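NIF3-related protein (Bacillus cereus, PDB 2GX8) is of unknown function but carries a dimetal-binding motif conserved in the Nif3 family, occupied here by zinc, together with a probable regulatory domain. Local coordinates at residues C[39-44]-C[369-374]; C[65-70]-C[380-385]; C[164-169]-C[246-251]; C[195-200]-C[224-229]. One frame throughout, in Å; residues are numbered along the deposited sequence.

Overall arrangement
From the N terminus, the loop after helix 31-38 and then strand 66-70 each find partners near the far end of the chain. Contact 1 closes a loop from 39-44 to helix 362-377, and contact 2 closes one from strand 66-70 to strand 383-386. Their segments alternate along the chain, so the two closures cross, and they touch in space with centres 12 Å apart. Nested within both is contact 3, joining strand 150-168 to the end of helix 237-247; nested within that is contact 4, the hairpin pairing of 195-200 with 224-229. Contacts 3 and 4 share a sheet, and contact 3 lies about 32 Å from contact 1, centre to centre.

Contact 1. Residues C[39-44]-C[369-374]; sequences ESMYPK and KQLQEK
Met41 meets helix 362-377 through its sulfur, which settles against two residues one helical turn apart: SD lies 3.7 Å from Gln370 CB and also 3.7 Å from Lys374 CG. The methionine thus rides along a single flank of the helix. Its chain is straight as far as SD and then turns at chi3 (-65°), which brings the CE methyl back over the helix backbone and to 4.1 Å from Leu371 CD1. Met41 and Lys374 run past each other in opposite directions, the lysine folded at two successive torsions so that its aliphatic part lies along the thioether.

The polar part of the contact is a hydrogen bond from Gln370 NE2 to Tyr42 OH, 2.7 Å long and moderately bent (144° at the hydrogen). The amide reaches the phenol at the ring edge, and the two side chains cross at nearly a right angle with their planes 72° apart. Gln370 can reach this far because its chain is extended beyond CG. At the other end of the contact, Ser40 OG rests 3.4 Å from Lys374 CE, while its hydrogen bond goes back to Leu37 O in the preceding helix.

The loop is therefore held between several elements. Tyr42 is buried, its ring meeting Phe38 of helix 31-38 and packing on Asn129 and Val130 of helix 128-132, the helix that also carries the zinc ligand Asp131. On the other side of the contact, Leu371 leans on Ile384 of strand 383-386, so the packing continues into the five-stranded sheet.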
loop_
_atom_site.group_PDB
_atom_site.type_symbol
_atom_site.label_atom_id
_atom_site.label_comp_id
_atom_site.label_asym_id
_atom_site.label_seq_id
_atom_site.Cartn_x
_atom_site.Cartn_y
_atom_site.Cartn_z
ATOM N N GLU C 39 -6.978 34.493 8.525
ATOM C CA GLU C 39 -6.327 33.784 7.437
ATOM C C GLU C 39 -5.482 34.684 6.541
ATOM O O GLU C 39 -4.679 34.186 5.761
ATOM C CB GLU C 39 -7.347 32.966 6.638
ATOM C CG GLU C 39 -7.869 31.782 7.440
ATOM C CD GLU C 39 -9.008 31.017 6.794
ATOM O OE1 GLU C 39 -9.573 30.142 7.491
ATOM O OE2 GLU C 39 -9.372 31.288 5.619
ATOM N N SER C 40 -5.649 35.998 6.666
ATOM C CA SER C 40 -4.818 36.924 5.912
ATOM C C SER C 40 -3.391 36.848 6.477
ATOM O O SER C 40 -2.402 37.018 5.752
ATOM C CB SER C 40 -5.360 38.353 6.009
ATOM O OG SER C 40 -5.265 38.865 7.333
ATOM N N MET C 41 -3.296 36.575 7.775
ATOM C CA MET C 41 -2.016 36.470 8.454
ATOM C C MET C 41 -1.516 35.020 8.466
ATOM O O MET C 41 -0.318 34.765 8.465
ATOM C CB MET C 41 -2.150 36.964 9.896
ATOM C CG MET C 41 -2.767 38.350 10.055
ATOM S SD MET C 41 -2.827 38.905 11.780
ATOM C CE MET C 41 -3.961 37.752 12.546
ATOM N N TYR C 42 -2.437 34.069 8.474
ATOM C CA TYR C 42 -2.063 32.665 8.535
ATOM C C TYR C 42 -2.807 31.859 7.484
ATOM O O TYR C 42 -3.723 31.105 7.835
ATOM C CB TYR C 42 -2.353 32.114 9.947
ATOM C CG TYR C 42 -1.546 32.817 11.019
ATOM C CD1 TYR C 42 -2.085 33.871 11.770
ATOM C CD2 TYR C 42 -0.234 32.449 11.256
ATOM C CE1 TYR C 42 -1.325 34.530 12.726
ATOM C CE2 TYR C 42 0.531 33.088 12.198
ATOM C CZ TYR C 42 -0.010 34.120 12.935
ATOM O OH TYR C 42 0.805 34.735 13.869
ATOM N N PRO C 43 -2.429 32.014 6.195
ATOM C CA PRO C 43 -3.120 31.289 5.121
ATOM C C PRO C 43 -3.037 29.760 5.196
ATOM O O PRO C 43 -2.030 29.218 5.650
ATOM C CB PRO C 43 -2.454 31.815 3.844
ATOM C CG PRO C 43 -1.196 32.429 4.279
ATOM C CD PRO C 43 -1.374 32.899 5.669
ATOM N N LYS C 44 -4.099 29.088 4.737
ATOM C CA LYS C 44 -4.218 27.617 4.765
ATOM C C LYS C 44 -3.249 26.845 3.854
ATOM O O LYS C 44 -3.024 25.660 4.069
ATOM C CB LYS C 44 -5.666 27.186 4.481
ATOM C CG LYS C 44 -6.659 27.454 5.612
ATOM C CD LYS C 44 -8.090 27.198 5.134
ATOM C CE LYS C 44 -9.079 27.268 6.284
ATOM N NZ LYS C 44 -10.521 27.372 5.838
ATOM N N LYS C 369 -2.771 39.748 19.925
ATOM C CA LYS C 369 -2.371 41.111 19.546
ATOM C C LYS C 369 -2.641 41.317 18.056
ATOM O O LYS C 369 -3.449 42.174 17.674
ATOM C CB LYS C 369 -0.894 41.426 19.860
ATOM C CG LYS C 369 -0.507 42.824 19.310
ATOM C CD LYS C 369 1.009 43.152 19.099
ATOM C CE LYS C 369 1.723 43.824 20.300
ATOM N NZ LYS C 369 1.969 42.925 21.484
ATOM N N GLN C 370 -1.953 40.526 17.234
ATOM C CA GLN C 370 -2.103 40.533 15.782
ATOM C C GLN C 370 -3.569 40.642 15.360
ATOM O O GLN C 370 -3.921 41.539 14.608
ATOM C CB GLN C 370 -1.501 39.257 15.168
ATOM C CG GLN C 370 0.020 39.220 15.063
ATOM C CD GLN C 370 0.578 37.818 14.745
ATOM O OE1 GLN C 370 1.548 37.667 13.992
ATOM N NE2 GLN C 370 -0.040 36.795 15.313
ATOM N N LEU C 371 -4.419 39.743 15.860
ATOM C CA LEU C 371 -5.834 39.740 15.482
ATOM C C LEU C 371 -6.615 40.951 15.995
ATOM O O LEU C 371 -7.416 41.509 15.255
ATOM C CB LEU C 371 -6.535 38.420 15.852
ATOM C CG LEU C 371 -7.936 38.202 15.252
ATOM C CD1 LEU C 371 -7.884 38.167 13.716
ATOM C CD2 LEU C 371 -8.631 36.956 15.795
ATOM N N GLN C 372 -6.390 41.368 17.240
ATOM C CA GLN C 372 -7.067 42.563 17.760
ATOM C C GLN C 372 -6.743 43.760 16.859
ATOM O O GLN C 372 -7.602 44.572 16.552
ATOM C CB GLN C 372 -6.603 42.884 19.174
ATOM C CG GLN C 372 -7.424 43.950 19.862
ATOM C CD GLN C 372 -8.807 43.462 20.263
ATOM O OE1 GLN C 372 -9.817 43.911 19.716
ATOM N NE2 GLN C 372 -8.856 42.515 21.202
ATOM N N GLU C 373 -5.488 43.845 16.439
ATOM C CA GLU C 373 -4.972 44.901 15.574
ATOM C C GLU C 373 -5.732 44.956 14.232
ATOM O O GLU C 373 -6.089 46.043 13.763
ATOM C CB GLU C 373 -3.475 44.628 15.379
ATOM C CG GLU C 373 -2.587 45.746 14.896
ATOM C CD GLU C 373 -1.093 45.410 15.051
ATOM O OE1 GLU C 373 -0.725 44.513 15.852
ATOM O OE2 GLU C 373 -0.279 46.070 14.374
ATOM N N LYS C 374 -5.999 43.792 13.634
ATOM C CA LYS C 374 -6.727 43.701 12.355
ATOM C C LYS C 374 -8.204 44.063 12.482
ATOM O O LYS C 374 -8.768 44.705 11.600
ATOM C CB LYS C 374 -6.634 42.288 11.762
ATOM C CG LYS C 374 -5.216 41.767 11.475
ATOM C CD LYS C 374 -4.558 42.360 10.223
ATOM C CE LYS C 374 -5.252 41.866 8.965
ATOM N NZ LYS C 374 -4.497 42.233 7.744
#

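Contact 2. Residues C[65-70]-C[380-385]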
loop_
_atom_site.group_PDB
_atom_site.type_symbol
_atom_site.label_atom_id
_atom_site.label_comp_id
_atom_site.label_asym_id
_atom_site.label_seq_id
_atom_site.Cartn_x
_atom_site.Cartn_y
_atom_site.Cartn_z
ATOM N N ARG C 65 -19.183 38.637 19.248
ATOM C CA ARG C 65 -18.760 39.785 20.056
ATOM C C ARG C 65 -17.420 39.557 20.743
ATOM O O ARG C 65 -16.752 40.512 21.117
ATOM C CB ARG C 65 -19.777 40.089 21.162
ATOM C CG ARG C 65 -21.227 40.305 20.744
ATOM C CD ARG C 65 -22.098 40.370 22.012
ATOM N NE ARG C 65 -23.550 40.316 21.791
ATOM C CZ ARG C 65 -24.312 41.374 21.518
ATOM N NH1 ARG C 65 -23.762 42.579 21.391
ATOM N NH2 ARG C 65 -25.628 41.232 21.351
ATOM N N HIS C 66 -17.057 38.296 20.956
ATOM C CA HIS C 66 -15.833 37.923 21.668
ATOM C C HIS C 66 -15.254 36.655 21.103
ATOM O O HIS C 66 -15.995 35.733 20.790
ATOM C CB HIS C 66 -16.110 37.623 23.137
ATOM C CG HIS C 66 -16.523 38.806 23.949
ATOM N ND1 HIS C 66 -17.827 39.255 24.001
ATOM C CD2 HIS C 66 -15.817 39.599 24.788
ATOM C CE1 HIS C 66 -17.897 40.297 24.808
ATOM N NE2 HIS C 66 -16.691 40.523 25.300
ATOM N N VAL C 67 -13.928 36.606 21.006
ATOM C CA VAL C 67 -13.194 35.430 20.486
ATOM C C VAL C 67 -12.091 35.031 21.477
ATOM O O VAL C 67 -11.502 35.906 22.121
ATOM C CB VAL C 67 -12.539 35.750 19.112
ATOM C CG1 VAL C 67 -12.045 34.519 18.419
ATOM C CG2 VAL C 67 -13.563 36.481 18.189
ATOM N N LEU C 68 -11.798 33.723 21.587
ATOM C CA LEU C 68 -10.746 33.245 22.481
ATOM C C LEU C 68 -9.598 32.565 21.715
ATOM O O LEU C 68 -9.836 31.672 20.874
ATOM C CB LEU C 68 -11.318 32.247 23.505
ATOM C CG LEU C 68 -10.426 31.743 24.647
ATOM C CD1 LEU C 68 -10.072 32.878 25.604
ATOM C CD2 LEU C 68 -11.113 30.612 25.418
ATOM N N ILE C 69 -8.365 32.976 22.001
ATOM C CA ILE C 69 -7.233 32.323 21.396
ATOM C C ILE C 69 -6.736 31.278 22.403
ATOM O O ILE C 69 -6.457 31.604 23.567
ATOM C CB ILE C 69 -6.095 33.292 21.056
ATOM C CG1 ILE C 69 -6.635 34.564 20.379
ATOM C CG2 ILE C 69 -5.112 32.621 20.138
ATOM C CD1 ILE C 69 -7.360 34.268 19.082
ATOM N N ALA C 70 -6.625 30.030 21.946
ATOM C CA ALA C 70 -6.159 28.931 22.800
ATOM C C ALA C 70 -5.059 28.136 22.141
ATOM O O ALA C 70 -4.889 28.208 20.926
ATOM C CB ALA C 70 -7.332 27.985 23.140
ATOM N N LEU C 380 -14.364 46.850 13.456
ATOM C CA LEU C 380 -15.163 45.747 14.005
ATOM C C LEU C 380 -15.262 45.744 15.510
ATOM O O LEU C 380 -14.283 45.973 16.220
ATOM C CB LEU C 380 -14.639 44.395 13.523
ATOM C CG LEU C 380 -14.830 44.159 12.032
ATOM C CD1 LEU C 380 -14.319 42.793 11.645
ATOM C CD2 LEU C 380 -16.306 44.309 11.675
ATOM N N ASN C 381 -16.459 45.459 15.988
ATOM C CA ASN C 381 -16.734 45.467 17.404
ATOM C C ASN C 381 -16.556 44.065 17.997
ATOM O O ASN C 381 -17.535 43.380 18.312
ATOM C CB ASN C 381 -18.147 46.011 17.633
ATOM C CG ASN C 381 -18.451 46.270 19.093
ATOM O OD1 ASN C 381 -17.668 45.926 19.974
ATOM N ND2 ASN C 381 -19.600 46.890 19.356
ATOM N N VAL C 382 -15.290 43.653 18.123
ATOM C CA VAL C 382 -14.926 42.349 18.685
ATOM C C VAL C 382 -13.778 42.509 19.668
ATOM O O VAL C 382 -12.815 43.223 19.401
ATOM C CB VAL C 382 -14.395 41.319 17.639
ATOM C CG1 VAL C 382 -14.542 39.916 18.198
ATOM C CG2 VAL C 382 -15.135 41.375 16.347
ATOM N N HIS C 383 -13.878 41.808 20.789
ATOM C CA HIS C 383 -12.845 41.791 21.802
ATOM C C HIS C 383 -12.155 40.417 21.668
ATOM O O HIS C 383 -12.810 39.388 21.753
ATOM C CB HIS C 383 -13.502 41.936 23.177
ATOM C CG HIS C 383 -12.550 42.261 24.294
ATOM N ND1 HIS C 383 -11.367 41.576 24.501
ATOM C CD2 HIS C 383 -12.648 43.151 25.312
ATOM C CE1 HIS C 383 -10.759 42.056 25.573
ATOM N NE2 HIS C 383 -11.520 43.006 26.090
ATOM N N ILE C 384 -10.849 40.384 21.434
ATOM C CA ILE C 384 -10.140 39.102 21.329
ATOM C C ILE C 384 -9.495 38.804 22.687
ATOM O O ILE C 384 -9.011 39.722 23.354
ATOM C CB ILE C 384 -9.046 39.127 20.207
ATOM C CG1 ILE C 384 -9.569 39.764 18.904
ATOM C CG2 ILE C 384 -8.416 37.762 19.988
ATOM C CD1 ILE C 384 -10.762 39.103 18.273
ATOM N N HIS C 385 -9.492 37.540 23.112
ATOM C CA HIS C 385 -8.899 37.202 24.400
ATOM C C HIS C 385 -7.842 36.122 24.263
ATOM O O HIS C 385 -7.923 35.273 23.381
ATOM C CB HIS C 385 -9.954 36.713 25.380
ATOM C CG HIS C 385 -11.156 37.595 25.488
ATOM N ND1 HIS C 385 -11.285 38.576 26.452
ATOM C CD2 HIS C 385 -12.306 37.621 24.770
ATOM C CE1 HIS C 385 -12.457 39.169 26.318
ATOM N NE2 HIS C 385 -13.092 38.616 25.300
#
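Val67 is gripped at both N and O, and with Arg65 O and Ile69 N it makes four backbone hydrogen bonds to His383 and His385; His66, Val67 and Leu68 lie in parallel register beside His383, Ile384 and His385. His383 N donates to Arg65 O (3.2 Å) and its O accepts from Val67 N (3.1 Å). His385 repeats the pattern: its N binds Val67 O (2.8 Å), and its O accepts from Ile69 N (2.7 Å).

Side chains alternate between the two faces. On the face of Val67 and Ile384, the valine methyl CG2 touches Val382 CG1 at 3.6 Å and Ile384 CD1 at 3.8 Å. The valine and Ile384 lie side by side and point the same way, while Ile384 CG2 turns to Ile69 CG1. The opposite face gathers three histidines. With CG beside its backbone N (chi1 -50°), His385 brings its ring edge up to His66; the two rings lie edge against edge without overlap, 5.2 Å between centroids with planes at 15°. The approach of His66 CD2 to His385 NE2 is very short, so its fine detail is doubtful. His383 lies nearly parallel to His66 but is displaced from it.

This pairing adds strand 383-386, from the C-terminal part of the chain, to the edge of a five-stranded sheet whose strand 66-70 has 88-91 on its other flank.

Helices brace both faces. Leu68 packs on Val77, Glu80, Ala81 and Leu84 of helix 75-84, whereas Ile69 and Ile384 are backed by helix 362-377 and Val67 by Ile34 of helix 31-38. Farther along, Ala70 shares backbone hydrogen bonding with His92, a zinc ligand.

Contact 3. Residues C[164-169]-C[246-251]; sequences VVVFVP and TAHPYE
His248 reaches from the end of helix 237-247 to the last residues of strand 150-168, and its imidazole makes the one hydrogen bond that spans the contact. NE2 donates to Phe167 O at 2.8 Å, with 154° at the hydrogen. The donor stands tilted from the carbonyl plane, and the oxygen is likewise somewhat out of the ring plane. With CG opposite the backbone N (chi1 -157°), the ring swings outward across the gap to the strand. Its other nitrogen works within its own segment: ND1 accepts from Tyr250 N at 3.2 Å, across the turn that follows the helix.

Apolar contacts surround this bond. Both methyls of Val168 touch the ring, the nearer being CG2 at 3.6 Å from His248 CD2; Val168 and His248 run antiparallel alongside each other. Beyond the strand end the prolines meet, Pro169 CG lying 3.8 Å from Pro249 CG, and Pro169 CD approaches Tyr250 CE2 at 4.2 Å. Helix 170-182 lends support from the side: Val176 packs against Val166 and Val168, and His172 against Pro249.

Strand 150-168 and the helices 170-182 and 237-247 belong to a ferredoxin-like arrangement, consistent with the regulatory domain of this family. Phe167 also meets Phe196 of the second subunit, so the strand serves the subunit interface too.

Chemically, a buried imidazole using one nitrogen as donor and the other as acceptor is fixed in rotation, and the pairing is consistent with a neutral ring protonated on NE2. The ring thereby couples the turn after the helix to the strand carbonyl.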
loop_
_atom_site.group_PDB
_atom_site.type_symbol
_atom_site.label_atom_id
_atom_site.label_comp_id
_atom_site.label_asym_id
_atom_site.label_seq_id
_atom_site.Cartn_x
_atom_site.Cartn_y
_atom_site.Cartn_z
ATOM N N VAL C 164 3.482 38.587 -14.615
ATOM C CA VAL C 164 2.306 39.025 -15.338
ATOM C C VAL C 164 2.767 40.056 -16.348
ATOM O O VAL C 164 3.419 41.036 -15.985
ATOM C CB VAL C 164 1.286 39.698 -14.433
ATOM C CG1 VAL C 164 0.065 40.162 -15.259
ATOM C CG2 VAL C 164 0.857 38.766 -13.354
ATOM N N VAL C 165 2.434 39.831 -17.616
ATOM C CA VAL C 165 2.747 40.791 -18.666
ATOM C C VAL C 165 1.390 41.272 -19.174
ATOM O O VAL C 165 0.556 40.459 -19.550
ATOM C CB VAL C 165 3.540 40.129 -19.799
ATOM C CG1 VAL C 165 3.771 41.110 -20.957
ATOM C CG2 VAL C 165 4.863 39.593 -19.264
ATOM N N VAL C 166 1.141 42.575 -19.149
ATOM C CA VAL C 166 -0.135 43.112 -19.636
ATOM C C VAL C 166 0.152 44.178 -20.727
ATOM O O VAL C 166 1.194 44.853 -20.712
ATOM C CB VAL C 166 -1.015 43.603 -18.456
ATOM C CG1 VAL C 166 -0.391 44.841 -17.770
ATOM C CG2 VAL C 166 -2.490 43.889 -18.894
ATOM N N PHE C 167 -0.740 44.296 -21.703
ATOM C CA PHE C 167 -0.569 45.254 -22.825
ATOM C C PHE C 167 -1.617 46.334 -22.685
ATOM O O PHE C 167 -2.804 46.027 -22.625
ATOM C CB PHE C 167 -0.680 44.495 -24.152
ATOM C CG PHE C 167 0.301 43.360 -24.253
ATOM C CD1 PHE C 167 -0.014 42.106 -23.752
ATOM C CD2 PHE C 167 1.560 43.567 -24.772
ATOM C CE1 PHE C 167 0.913 41.046 -23.810
ATOM C CE2 PHE C 167 2.469 42.530 -24.830
ATOM C CZ PHE C 167 2.152 41.281 -24.337
ATOM N N VAL C 168 -1.176 47.592 -22.605
ATOM C CA VAL C 168 -2.068 48.711 -22.297
ATOM C C VAL C 168 -1.747 49.927 -23.157
ATOM O O VAL C 168 -0.579 50.207 -23.404
ATOM C CB VAL C 168 -1.875 49.201 -20.814
ATOM C CG1 VAL C 168 -3.030 50.098 -20.370
ATOM C CG2 VAL C 168 -1.765 48.060 -19.829
ATOM N N PRO C 169 -2.772 50.654 -23.634
ATOM C CA PRO C 169 -2.446 51.903 -24.317
ATOM C C PRO C 169 -1.746 52.892 -23.351
ATOM O O PRO C 169 -2.031 52.888 -22.149
ATOM C CB PRO C 169 -3.826 52.437 -24.713
ATOM C CG PRO C 169 -4.772 51.788 -23.760
ATOM C CD PRO C 169 -4.226 50.411 -23.637
ATOM N N THR C 246 -9.820 45.925 -13.988
ATOM C CA THR C 246 -10.675 47.059 -13.656
ATOM C C THR C 246 -10.083 48.377 -14.178
ATOM O O THR C 246 -10.802 49.180 -14.848
ATOM C CB THR C 246 -10.930 47.155 -12.136
ATOM O OG1 THR C 246 -11.343 45.876 -11.635
ATOM C CG2 THR C 246 -12.014 48.183 -11.842
ATOM N N ALA C 247 -8.764 48.565 -13.911
ATOM C CA ALA C 247 -8.063 49.796 -14.298
ATOM C C ALA C 247 -7.888 49.903 -15.793
ATOM O O ALA C 247 -7.841 51.006 -16.358
ATOM C CB ALA C 247 -6.711 49.859 -13.620
ATOM N N HIS C 248 -7.782 48.742 -16.431
ATOM C CA HIS C 248 -7.587 48.668 -17.868
ATOM C C HIS C 248 -8.844 49.177 -18.559
ATOM O O HIS C 248 -9.954 48.794 -18.196
ATOM C CB HIS C 248 -7.248 47.227 -18.291
ATOM C CG HIS C 248 -6.507 47.137 -19.594
ATOM N ND1 HIS C 248 -7.143 47.144 -20.816
ATOM C CD2 HIS C 248 -5.181 47.044 -19.860
ATOM C CE1 HIS C 248 -6.241 47.063 -21.777
ATOM N NE2 HIS C 248 -5.043 47.005 -21.224
ATOM N N PRO C 249 -8.665 50.064 -19.544
ATOM C CA PRO C 249 -9.753 50.668 -20.290
ATOM C C PRO C 249 -10.500 49.687 -21.179
ATOM O O PRO C 249 -11.629 49.973 -21.592
ATOM C CB PRO C 249 -9.037 51.698 -21.174
ATOM C CG PRO C 249 -7.665 51.159 -21.331
ATOM C CD PRO C 249 -7.354 50.551 -20.003
ATOM N N TYR C 250 -9.880 48.554 -21.496
ATOM C CA TYR C 250 -10.533 47.594 -22.364
ATOM C C TYR C 250 -11.388 46.603 -21.608
ATOM O O TYR C 250 -11.239 46.409 -20.395
ATOM C CB TYR C 250 -9.555 46.858 -23.281
ATOM C CG TYR C 250 -8.840 47.740 -24.270
ATOM C CD1 TYR C 250 -9.384 48.961 -24.663
ATOM C CD2 TYR C 250 -7.664 47.305 -24.887
ATOM C CE1 TYR C 250 -8.742 49.762 -25.585
ATOM C CE2 TYR C 250 -7.012 48.089 -25.817
ATOM C CZ TYR C 250 -7.557 49.319 -26.168
ATOM O OH TYR C 250 -6.926 50.109 -27.112
ATOM N N GLU C 251 -12.309 46.000 -22.350
ATOM C CA GLU C 251 -13.222 45.021 -21.797
ATOM C C GLU C 251 -12.601 43.650 -21.994
ATOM O O GLU C 251 -12.529 42.850 -21.060
ATOM C CB GLU C 251 -14.632 45.208 -22.391
ATOM C CG GLU C 251 -15.322 46.446 -21.772
ATOM C CD GLU C 251 -16.596 46.886 -22.468
ATOM O OE1 GLU C 251 -16.552 47.239 -23.675
ATOM O OE2 GLU C 251 -17.638 46.933 -21.780
#

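Contact 4. Residues C[195-200]-C[224-229]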
loop_
_atom_site.group_PDB
_atom_site.type_symbol
_atom_site.label_atom_id
_atom_site.label_comp_id
_atom_site.label_asym_id
_atom_site.label_seq_id
_atom_site.Cartn_x
_atom_site.Cartn_y
_atom_site.Cartn_z
ATOM N N THR C 195 7.860 47.323 -11.477
ATOM C CA THR C 195 7.330 47.041 -12.801
ATOM C C THR C 195 8.377 47.405 -13.848
ATOM O O THR C 195 9.340 48.159 -13.582
ATOM C CB THR C 195 6.064 47.896 -13.160
ATOM O OG1 THR C 195 6.437 49.267 -13.372
ATOM C CG2 THR C 195 4.983 47.827 -12.089
ATOM N N PHE C 196 8.169 46.869 -15.048
ATOM C CA PHE C 196 8.981 47.238 -16.201
ATOM C C PHE C 196 8.063 47.445 -17.388
ATOM O O PHE C 196 7.216 46.605 -17.678
ATOM C CB PHE C 196 10.062 46.204 -16.533
ATOM C CG PHE C 196 10.885 46.578 -17.734
ATOM C CD1 PHE C 196 11.914 47.487 -17.620
ATOM C CD2 PHE C 196 10.622 46.023 -18.983
ATOM C CE1 PHE C 196 12.666 47.848 -18.723
ATOM C CE2 PHE C 196 11.384 46.396 -20.098
ATOM C CZ PHE C 196 12.397 47.307 -19.955
ATOM N N SER C 197 8.249 48.564 -18.071
ATOM C CA SER C 197 7.438 48.922 -19.221
ATOM C C SER C 197 8.306 49.300 -20.418
ATOM O O SER C 197 9.274 50.066 -20.296
ATOM C CB SER C 197 6.540 50.130 -18.902
ATOM O OG SER C 197 5.679 49.900 -17.802
ATOM N N SER C 198 7.921 48.774 -21.581
ATOM C CA SER C 198 8.578 49.089 -22.845
ATOM C C SER C 198 7.494 49.318 -23.885
ATOM O O SER C 198 6.397 48.789 -23.785
ATOM C CB SER C 198 9.532 47.971 -23.289
ATOM O OG SER C 198 8.836 46.743 -23.393
ATOM N N GLU C 199 7.799 50.148 -24.868
ATOM C CA GLU C 199 6.834 50.417 -25.904
ATOM C C GLU C 199 7.036 49.531 -27.114
ATOM O O GLU C 199 8.149 49.136 -27.429
ATOM C CB GLU C 199 6.871 51.883 -26.293
ATOM C CG GLU C 199 6.374 52.756 -25.173
ATOM C CD GLU C 199 6.434 54.218 -25.502
ATOM O OE1 GLU C 199 7.431 54.651 -26.132
ATOM O OE2 GLU C 199 5.486 54.940 -25.105
ATOM N N GLY C 200 5.936 49.214 -27.772
ATOM C CA GLY C 200 5.981 48.428 -28.968
ATOM C C GLY C 200 4.678 48.543 -29.704
ATOM O O GLY C 200 3.846 49.399 -29.403
ATOM N N GLU C 224 0.134 51.207 -31.392
ATOM C CA GLU C 224 1.285 51.396 -30.489
ATOM C C GLU C 224 0.787 51.087 -29.068
ATOM O O GLU C 224 -0.303 51.475 -28.690
ATOM C CB GLU C 224 1.866 52.806 -30.582
ATOM C CG GLU C 224 2.461 53.170 -31.949
ATOM C CD GLU C 224 2.660 54.698 -32.135
ATOM O OE1 GLU C 224 2.119 55.496 -31.317
ATOM O OE2 GLU C 224 3.340 55.115 -33.116
ATOM N N GLU C 225 1.580 50.362 -28.296
ATOM C CA GLU C 225 1.171 49.898 -26.980
ATOM C C GLU C 225 2.331 49.788 -26.013
ATOM O O GLU C 225 3.496 49.794 -26.404
ATOM C CB GLU C 225 0.626 48.476 -27.099
ATOM C CG GLU C 225 -0.799 48.322 -27.503
ATOM C CD GLU C 225 -1.236 46.867 -27.412
ATOM O OE1 GLU C 225 -0.552 46.018 -27.994
ATOM O OE2 GLU C 225 -2.281 46.579 -26.781
ATOM N N VAL C 226 1.992 49.604 -24.745
ATOM C CA VAL C 226 2.973 49.447 -23.683
ATOM C C VAL C 226 2.854 48.039 -23.120
ATOM O O VAL C 226 1.755 47.553 -22.846
ATOM C CB VAL C 226 2.775 50.537 -22.582
ATOM C CG1 VAL C 226 3.735 50.355 -21.440
ATOM C CG2 VAL C 226 2.992 51.866 -23.170
ATOM N N ARG C 227 4.004 47.386 -22.995
ATOM C CA ARG C 227 4.115 46.038 -22.486
ATOM C C ARG C 227 4.612 46.198 -21.068
ATOM O O ARG C 227 5.787 46.521 -20.838
ATOM C CB ARG C 227 5.141 45.245 -23.302
ATOM C CG ARG C 227 4.982 43.759 -23.216
ATOM C CD ARG C 227 6.185 42.933 -23.751
ATOM N NE ARG C 227 7.027 42.433 -22.664
ATOM C CZ ARG C 227 7.152 41.159 -22.305
ATOM N NH1 ARG C 227 6.533 40.180 -22.945
ATOM N NH2 ARG C 227 7.935 40.854 -21.304
ATOM N N ILE C 228 3.709 45.996 -20.116
ATOM C CA ILE C 228 4.028 46.129 -18.709
ATOM C C ILE C 228 4.191 44.759 -18.088
ATOM O O ILE C 228 3.315 43.913 -18.197
ATOM C CB ILE C 228 2.903 46.874 -17.925
ATOM C CG1 ILE C 228 2.579 48.236 -18.576
ATOM C CG2 ILE C 228 3.282 47.038 -16.426
ATOM C CD1 ILE C 228 1.352 48.944 -17.989
ATOM N N GLU C 229 5.314 44.543 -17.431
ATOM C CA GLU C 229 5.519 43.283 -16.742
ATOM C C GLU C 229 5.793 43.522 -15.271
ATOM O O GLU C 229 6.348 44.566 -14.885
ATOM C CB GLU C 229 6.613 42.449 -17.385
ATOM C CG GLU C 229 7.976 43.015 -17.298
ATOM C CD GLU C 229 9.013 42.066 -17.837
ATOM O OE1 GLU C 229 8.826 41.527 -18.939
ATOM O OE2 GLU C 229 10.036 41.863 -17.161
HETATM O O HOH W 1 8.015 44.994 -20.910
#
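With chi1 at 66°, Glu229 sets CG between its own backbone N and carbonyl carbon, while Phe196 turns its ring opposite the backbone N (chi1 179°). Glu229 CG then comes 3.9 Å from Phe196 CB, near the plane of the ring at its edge. On the same face, Ser198 OG is hydrogen-bonded to a water (3.1 Å) that also takes a hydrogen bond from Arg227 NE and donates one to Arg227 O at 2.7 Å. Arg227 NH2 lies 2.6 Å from Glu229 OE1 in a salt bridge whose hydrogen bond is weak.

These side chains ride on an antiparallel ladder in which Phe196-Glu229, Ser198-Arg227 and Gly200-Glu225 are the hydrogen-bonded pairs. The bond from Arg227 N to Ser198 O is almost straight, at 2.9 Å. The hairpin supplies two strands of a ferredoxin-like sheet, probably assembled as in PII and CutA1 trimers.

On the other face, Ser197 CB touches Val226 CG1 at 3.8 Å, and Ser197 OG, beside Ile228, is hydrogen-bonded to Arg177. Neighbouring subunits complete the charged cluster: Glu229 salt-bridges Arg227 of the third subunit, and Arg227 salt-bridges Glu229 of the second. Thr195, Phe196 and Ser197 pair with a strand of the third subunit.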